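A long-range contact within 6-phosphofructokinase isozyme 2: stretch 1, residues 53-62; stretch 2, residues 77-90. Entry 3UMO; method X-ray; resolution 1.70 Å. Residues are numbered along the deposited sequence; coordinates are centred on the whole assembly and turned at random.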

ATOM      1  N   GLY A  53     -26.479 -28.360  11.317  1.00 27.63           N
ATOM      2  CA  GLY A  53     -26.685 -28.566  12.738  1.00 24.79           C
ATOM      3  C   GLY A  53     -27.323 -27.352  13.385  1.00 26.33           C
ATOM      4  O   GLY A  53     -27.779 -26.439  12.697  1.00 30.06           O
ATOM      5  N   SER A  54     -27.362 -27.347  14.714  1.00 26.12           N
ATOM      6  CA  SER A  54     -27.925 -26.222  15.451  1.00 27.24           C
ATOM      7  C   SER A  54     -27.087 -25.935  16.694  1.00 26.57           C
ATOM      8  O   SER A  54     -26.710 -26.850  17.425  1.00 32.06           O
ATOM      9  CB  SER A  54     -29.373 -26.516  15.854  1.00 37.29           C
ATOM     10  OG  SER A  54     -29.997 -25.362  16.390  1.00 44.59           O
ATOM     11  N   ALA A  55     -26.787 -24.660  16.924  1.00 25.06           N
ATOM     12  CA  ALA A  55     -26.037 -24.252  18.105  1.00 23.49           C
ATOM     13  C   ALA A  55     -26.582 -22.936  18.628  1.00 27.41           C
ATOM     14  O   ALA A  55     -26.870 -22.023  17.849  1.00 27.75           O
ATOM     15  CB  ALA A  55     -24.549 -24.118  17.786  1.00 24.56           C
ATOM     16  N   THR A  56     -26.723 -22.841  19.947  1.00 24.45           N
ATOM     17  CA  THR A  56     -27.228 -21.623  20.569  1.00 25.37           C
ATOM     18  C   THR A  56     -26.076 -20.703  20.947  1.00 24.25           C
ATOM     19  O   THR A  56     -25.184 -21.095  21.701  1.00 25.27           O
ATOM     20  CB  THR A  56     -28.067 -21.934  21.816  1.00 24.30           C
ATOM     21  OG1 THR A  56     -29.196 -22.727  21.433  1.00 23.87           O
ATOM     22  CG2 THR A  56     -28.565 -20.648  22.457  1.00 25.22           C
ATOM     23  N   ALA A  57     -26.102 -19.480  20.423  1.00 25.13           N
ATOM     24  CA  ALA A  57     -25.047 -18.504  20.698  1.00 26.05           C
ATOM     25  C   ALA A  57     -25.350 -17.684  21.949  1.00 24.69           C
ATOM     26  O   ALA A  57     -26.340 -16.953  21.995  1.00 24.61           O
ATOM     27  CB  ALA A  57     -24.847 -17.585  19.505  1.00 24.17           C
ATOM     28  N   ILE A  58     -24.480 -17.790  22.951  1.00 22.74           N
ATOM     29  CA  ILE A  58     -24.611 -16.998  24.171  1.00 23.40           C
ATOM     30  C   ILE A  58     -23.643 -15.825  24.067  1.00 19.54           C
ATOM     31  O   ILE A  58     -22.469 -16.025  23.752  1.00 22.60           O
ATOM     32  CB  ILE A  58     -24.254 -17.831  25.423  1.00 22.41           C
ATOM     33  CG1 ILE A  58     -25.086 -19.116  25.475  1.00 25.27           C
ATOM     34  CG2 ILE A  58     -24.446 -17.008  26.696  1.00 26.75           C
ATOM     35  CD1 ILE A  58     -24.636 -20.098  26.550  1.00 28.85           C
ATOM     36  N   PHE A  59     -24.132 -14.612  24.316  1.00 22.93           N
ATOM     37  CA  PHE A  59     -23.294 -13.414  24.220  1.00 21.05           C
ATOM     38  C   PHE A  59     -23.954 -12.188  24.847  1.00 25.16           C
ATOM     39  O   PHE A  59     -25.181 -12.121  24.950  1.00 25.62           O
ATOM     40  CB  PHE A  59     -22.912 -13.116  22.754  1.00 19.41           C
ATOM     41  CG  PHE A  59     -24.091 -12.886  21.847  1.00 22.80           C
ATOM     42  CD1 PHE A  59     -24.583 -11.603  21.637  1.00 21.50           C
ATOM     43  CD2 PHE A  59     -24.695 -13.951  21.186  1.00 27.55           C
ATOM     44  CE1 PHE A  59     -25.674 -11.384  20.796  1.00 24.71           C
ATOM     45  CE2 PHE A  59     -25.785 -13.744  20.341  1.00 28.72           C
ATOM     46  CZ  PHE A  59     -26.275 -12.456  20.147  1.00 24.91           C
ATOM     47  N   PRO A  60     -23.133 -11.213  25.275  1.00 19.46           N
ATOM     48  CA  PRO A  60     -23.669  -9.932  25.737  1.00 20.68           C
ATOM     49  C   PRO A  60     -24.024  -9.058  24.543  1.00 23.91           C
ATOM     50  O   PRO A  60     -23.290  -9.033  23.548  1.00 24.33           O
ATOM     51  CB  PRO A  60     -22.492  -9.317  26.498  1.00 21.47           C
ATOM     52  CG  PRO A  60     -21.276  -9.875  25.811  1.00 24.73           C
ATOM     53  CD  PRO A  60     -21.661 -11.276  25.392  1.00 22.55           C
ATOM     54  N   ALA A  61     -25.140  -8.349  24.644  1.00 24.22           N
ATOM     55  CA  ALA A  61     -25.544  -7.418  23.603  1.00 25.58           C
ATOM     56  C   ALA A  61     -25.968  -6.104  24.246  1.00 24.76           C
ATOM     57  O   ALA A  61     -26.645  -6.097  25.276  1.00 26.67           O
ATOM     58  CB  ALA A  61     -26.681  -8.002  22.789  1.00 24.44           C
ATOM     59  N   GLY A  62     -25.577  -4.993  23.632  1.00 26.52           N
ATOM     60  CA  GLY A  62     -25.887  -3.688  24.185  1.00 26.11           C
ATOM     61  C   GLY A  62     -26.244  -2.663  23.130  1.00 24.44           C
ATOM     62  O   GLY A  62     -25.641  -2.621  22.055  1.00 23.79           O
ATOM     63  N   ASN A  77     -31.798 -17.714  11.556  1.00 30.26           N
ATOM     64  CA  ASN A  77     -32.318 -18.848  12.321  1.00 36.36           C
ATOM     65  C   ASN A  77     -31.291 -19.490  13.249  1.00 38.22           C
ATOM     66  O   ASN A  77     -31.310 -20.700  13.475  1.00 38.39           O
ATOM     67  CB  ASN A  77     -32.952 -19.891  11.394  1.00 51.06           C
ATOM     68  CG  ASN A  77     -34.231 -19.392  10.749  1.00 57.64           C
ATOM     69  OD1 ASN A  77     -35.083 -18.797  11.411  1.00 54.86           O
ATOM     70  ND2 ASN A  77     -34.367 -19.622   9.446  1.00 61.77           N
ATOM     71  N   VAL A  78     -30.398 -18.664  13.786  1.00 30.60           N
ATOM     72  CA  VAL A  78     -29.451 -19.100  14.803  1.00 27.02           C
ATOM     73  C   VAL A  78     -30.032 -18.754  16.171  1.00 33.42           C
ATOM     74  O   VAL A  78     -30.245 -17.577  16.476  1.00 31.55           O
ATOM     75  CB  VAL A  78     -28.092 -18.398  14.632  1.00 27.66           C
ATOM     76  CG1 VAL A  78     -27.132 -18.799  15.753  1.00 22.82           C
ATOM     77  CG2 VAL A  78     -27.502 -18.709  13.261  1.00 32.95           C
ATOM     78  N   PRO A  79     -30.310 -19.776  16.995  1.00 34.75           N
ATOM     79  CA  PRO A  79     -30.856 -19.508  18.329  1.00 37.20           C
ATOM     80  C   PRO A  79     -29.839 -18.777  19.190  1.00 31.37           C
ATOM     81  O   PRO A  79     -28.639 -19.043  19.087  1.00 29.75           O
ATOM     82  CB  PRO A  79     -31.133 -20.907  18.890  1.00 34.13           C
ATOM     83  CG  PRO A  79     -30.255 -21.818  18.105  1.00 43.95           C
ATOM     84  CD  PRO A  79     -30.149 -21.217  16.737  1.00 40.78           C
ATOM     85  N   VAL A  80     -30.309 -17.850  20.020  1.00 29.83           N
ATOM     86  CA  VAL A  80     -29.407 -17.115  20.898  1.00 30.79           C
ATOM     87  C   VAL A  80     -29.887 -17.092  22.339  1.00 31.06           C
ATOM     88  O   VAL A  80     -31.035 -17.413  22.641  1.00 30.22           O
ATOM     89  CB  VAL A  80     -29.206 -15.655  20.448  1.00 29.92           C
ATOM     90  CG1 VAL A  80     -28.807 -15.589  18.975  1.00 28.46           C
ATOM     91  CG2 VAL A  80     -30.463 -14.837  20.715  1.00 34.79           C
ATOM     92  N   ALA A  81     -28.982 -16.709  23.227  1.00 24.92           N
ATOM     93  CA  ALA A  81     -29.315 -16.468  24.618  1.00 30.30           C
ATOM     94  C   ALA A  81     -28.432 -15.308  25.019  1.00 33.54           C
ATOM     95  O   ALA A  81     -27.211 -15.430  25.063  1.00 33.78           O
ATOM     96  CB  ALA A  81     -29.015 -17.691  25.469  1.00 36.01           C
ATOM     97  N   THR A  82     -29.042 -14.161  25.272  1.00 29.12           N
ATOM     98  CA  THR A  82     -28.255 -12.953  25.454  1.00 28.25           C
ATOM     99  C   THR A  82     -28.342 -12.388  26.869  1.00 29.72           C
ATOM    100  O   THR A  82     -29.260 -12.701  27.631  1.00 29.92           O
ATOM    101  CB  THR A  82     -28.653 -11.862  24.435  1.00 28.13           C
ATOM    102  OG1 THR A  82     -30.033 -11.523  24.606  1.00 34.40           O
ATOM    103  CG2 THR A  82     -28.432 -12.348  23.001  1.00 28.14           C
ATOM    104  N   VAL A  83     -27.353 -11.569  27.205  1.00 29.03           N
ATOM    105  CA  VAL A  83     -27.363 -10.782  28.422  1.00 33.38           C
ATOM    106  C   VAL A  83     -27.269  -9.334  27.980  1.00 27.04           C
ATOM    107  O   VAL A  83     -26.432  -8.994  27.146  1.00 28.08           O
ATOM    108  CB  VAL A  83     -26.157 -11.124  29.315  1.00 32.91           C
ATOM    109  CG1 VAL A  83     -25.989 -10.080  30.414  1.00 32.94           C
ATOM    110  CG2 VAL A  83     -26.315 -12.521  29.895  1.00 30.15           C
ATOM    111  N   GLU A  84     -28.135  -8.481  28.510  1.00 30.60           N
ATOM    112  CA  GLU A  84     -28.092  -7.076  28.130  1.00 33.47           C
ATOM    113  C   GLU A  84     -26.932  -6.400  28.848  1.00 32.60           C
ATOM    114  O   GLU A  84     -26.809  -6.496  30.069  1.00 35.59           O
ATOM    115  CB  GLU A  84     -29.415  -6.384  28.459  1.00 35.20           C
ATOM    116  CG  GLU A  84     -29.626  -5.087  27.706  1.00 45.87           C
ATOM    117  CD  GLU A  84     -31.090  -4.714  27.601  1.00 62.57           C
ATOM    118  OE1 GLU A  84     -31.901  -5.249  28.389  1.00 67.90           O
ATOM    119  OE2 GLU A  84     -31.428  -3.892  26.723  1.00 67.25           O
ATOM    120  N   ALA A  85     -26.065  -5.741  28.087  1.00 28.17           N
ATOM    121  CA  ALA A  85     -24.898  -5.085  28.669  1.00 26.92           C
ATOM    122  C   ALA A  85     -25.011  -3.570  28.563  1.00 31.20           C
ATOM    123  O   ALA A  85     -25.660  -3.050  27.652  1.00 34.76           O
ATOM    124  CB  ALA A  85     -23.620  -5.575  28.003  1.00 27.34           C
ATOM    125  N   LYS A  86     -24.370  -2.868  29.494  1.00 28.55           N
ATOM    126  CA  LYS A  86     -24.429  -1.408  29.533  1.00 27.35           C
ATOM    127  C   LYS A  86     -23.687  -0.777  28.359  1.00 29.90           C
ATOM    128  O   LYS A  86     -24.178   0.170  27.750  1.00 33.59           O
ATOM    129  CB  LYS A  86     -23.872  -0.883  30.859  1.00 34.55           C
ATOM    130  CG  LYS A  86     -24.680  -1.299  32.080  1.00 45.32           C
ATOM    131  CD  LYS A  86     -25.867  -0.371  32.305  1.00 59.20           C
ATOM    132  CE  LYS A  86     -26.776  -0.876  33.424  1.00 65.01           C
ATOM    133  NZ  LYS A  86     -27.608  -2.036  32.991  1.00 64.65           N
ATOM    134  N   ASP A  87     -22.504  -1.303  28.052  1.00 27.44           N
ATOM    135  CA  ASP A  87     -21.679  -0.781  26.966  1.00 32.76           C
ATOM    136  C   ASP A  87     -22.183  -1.324  25.628  1.00 32.36           C
ATOM    137  O   ASP A  87     -22.417  -2.528  25.487  1.00 30.48           O
ATOM    138  CB  ASP A  87     -20.214  -1.167  27.200  1.00 30.19           C
ATOM    139  CG  ASP A  87     -19.239  -0.294  26.421  1.00 36.35           C
ATOM    140  OD1 ASP A  87     -19.653   0.767  25.900  1.00 36.90           O
ATOM    141  OD2 ASP A  87     -18.049  -0.671  26.347  1.00 35.30           O
ATOM    142  N   TRP A  88     -22.349  -0.444  24.644  1.00 27.74           N
ATOM    143  CA  TRP A  88     -22.962  -0.843  23.377  1.00 25.98           C
ATOM    144  C   TRP A  88     -22.073  -1.768  22.538  1.00 27.30           C
ATOM    145  O   TRP A  88     -20.845  -1.626  22.512  1.00 26.55           O
ATOM    146  CB  TRP A  88     -23.393   0.386  22.555  1.00 31.01           C
ATOM    147  CG  TRP A  88     -22.265   1.080  21.834  1.00 36.12           C
ATOM    148  CD1 TRP A  88     -21.702   0.722  20.635  1.00 38.43           C
ATOM    149  CD2 TRP A  88     -21.578   2.263  22.260  1.00 37.27           C
ATOM    150  NE1 TRP A  88     -20.700   1.604  20.301  1.00 42.55           N
ATOM    151  CE2 TRP A  88     -20.608   2.558  21.277  1.00 38.38           C
ATOM    152  CE3 TRP A  88     -21.688   3.094  23.375  1.00 34.64           C
ATOM    153  CZ2 TRP A  88     -19.753   3.656  21.385  1.00 49.86           C
ATOM    154  CZ3 TRP A  88     -20.839   4.183  23.478  1.00 49.92           C
ATOM    155  CH2 TRP A  88     -19.883   4.453  22.490  1.00 51.72           C
ATOM    156  N   THR A  89     -22.708  -2.710  21.846  1.00 27.20           N
ATOM    157  CA  THR A  89     -22.005  -3.680  21.006  1.00 25.58           C
ATOM    158  C   THR A  89     -21.130  -2.975  19.968  1.00 23.38           C
ATOM    159  O   THR A  89     -21.620  -2.150  19.192  1.00 25.35           O
ATOM    160  CB  THR A  89     -23.008  -4.633  20.310  1.00 28.66           C
ATOM    161  OG1 THR A  89     -23.671  -5.424  21.307  1.00 26.62           O
ATOM    162  CG2 THR A  89     -22.298  -5.559  19.317  1.00 23.67           C
ATOM    163  N   ARG A  90     -19.837  -3.298  19.980  1.00 22.37           N
ATOM    164  CA  ARG A  90     -18.846  -2.625  19.139  1.00 21.38           C
ATOM    165  C   ARG A  90     -18.860  -3.134  17.700  1.00 26.55           C
ATOM    166  O   ARG A  90     -19.422  -4.192  17.411  1.00 25.06           O
ATOM    167  CB  ARG A  90     -17.443  -2.778  19.737  1.00 27.17           C
ATOM    168  CG  ARG A  90     -17.241  -2.045  21.054  1.00 22.21           C
ATOM    169  CD  ARG A  90     -17.474  -0.548  20.895  1.00 25.06           C
ATOM    170  NE  ARG A  90     -16.947   0.222  22.023  1.00 28.64           N
ATOM    171  CZ  ARG A  90     -17.676   0.653  23.049  1.00 30.26           C
ATOM    172  NH1 ARG A  90     -17.104   1.351  24.022  1.00 32.78           N
ATOM    173  NH2 ARG A  90     -18.977   0.389  23.105  1.00 32.78           N
TER
HETATM  174  O   HOH W   1     -21.854  -6.721  22.705  1.00 26.97           O

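Two strands, one in each stretch, lie side by side and run parallel, with 9° between their directions. Their backbones pair through a ladder of hydrogen bonds in which Ala57, Phe59 and Ala61 supply the donors and acceptors of the first strand. Ala57 N donates to Pro79 O (2.9 Å), and Ala57 O accepts from Ala81 N (2.9 Å). Phe59 repeats the pattern with slightly longer bonds: its N donates to Ala81 O at 3.3 Å, and its O accepts from Val83 N at 3.2 Å. Ala61 closes the ladder, with its N 2.9 Å from Val83 O and its O 2.9 Å from Ala85 N.

Several carbonyls in the ladder also receive a CA-H contact. Ile58 CA lies 3.2 Å from Ala81 O, and Thr82 CA lies 3.2 Å from Phe59 O. Pro60 has no amide hydrogen to donate. It sits where the ladder asks for none, and its CA approaches Val83 O at 3.2 Å.

Beyond the ladder, Gly62 is held by Thr89 at two points. Gly62 N donates to the side-chain oxygen Thr89 OG1 (3.0 Å), and Thr89 N donates to Gly62 O (2.9 Å). The Thr89 side chain, with chi1 in the m rotamer, points toward the first stretch and thus supplies an acceptor for this amide. A water adds a bridge: the water O donates to Pro60 O at 2.8 Å, and the water O also hydrogen-bonds Thr89 OG1 at 2.6 Å. Gly62 is buried and closely packed. A CB here would lie 2.4 Å from Asp87 O and 2.8 Å from Ala85 O, so the lack of a side chain suits the site.

Side chains alternate between the two faces of the sheet. Ala57, Phe59, Ala61, Val80, Thr82 and Glu84 share one face. The Phe59 ring, with chi1 p, reaches the neighbouring strand. Thr82 CG2 sits over one ring face, 3.8 Å from the centroid, in a CH-pi contact. Val80 CG1 meets the ring edge, 3.8 Å from Phe59 CE2. The methyl of Thr82 thus packs on the aromatic surface.

On the other face are Ile58, Pro60, Ala81 and Val83, all apolar. Ile58 CG1 is 4.2 Å from Ala81 CB. Ala85 CB comes within 4.2 Å of Pro60 CB. At the opposite end of the contact, Pro79 points toward the first stretch, and its CG lies 3.4 Å from Ala55 O.

Together the stretches bury 755 Å², both sides summed.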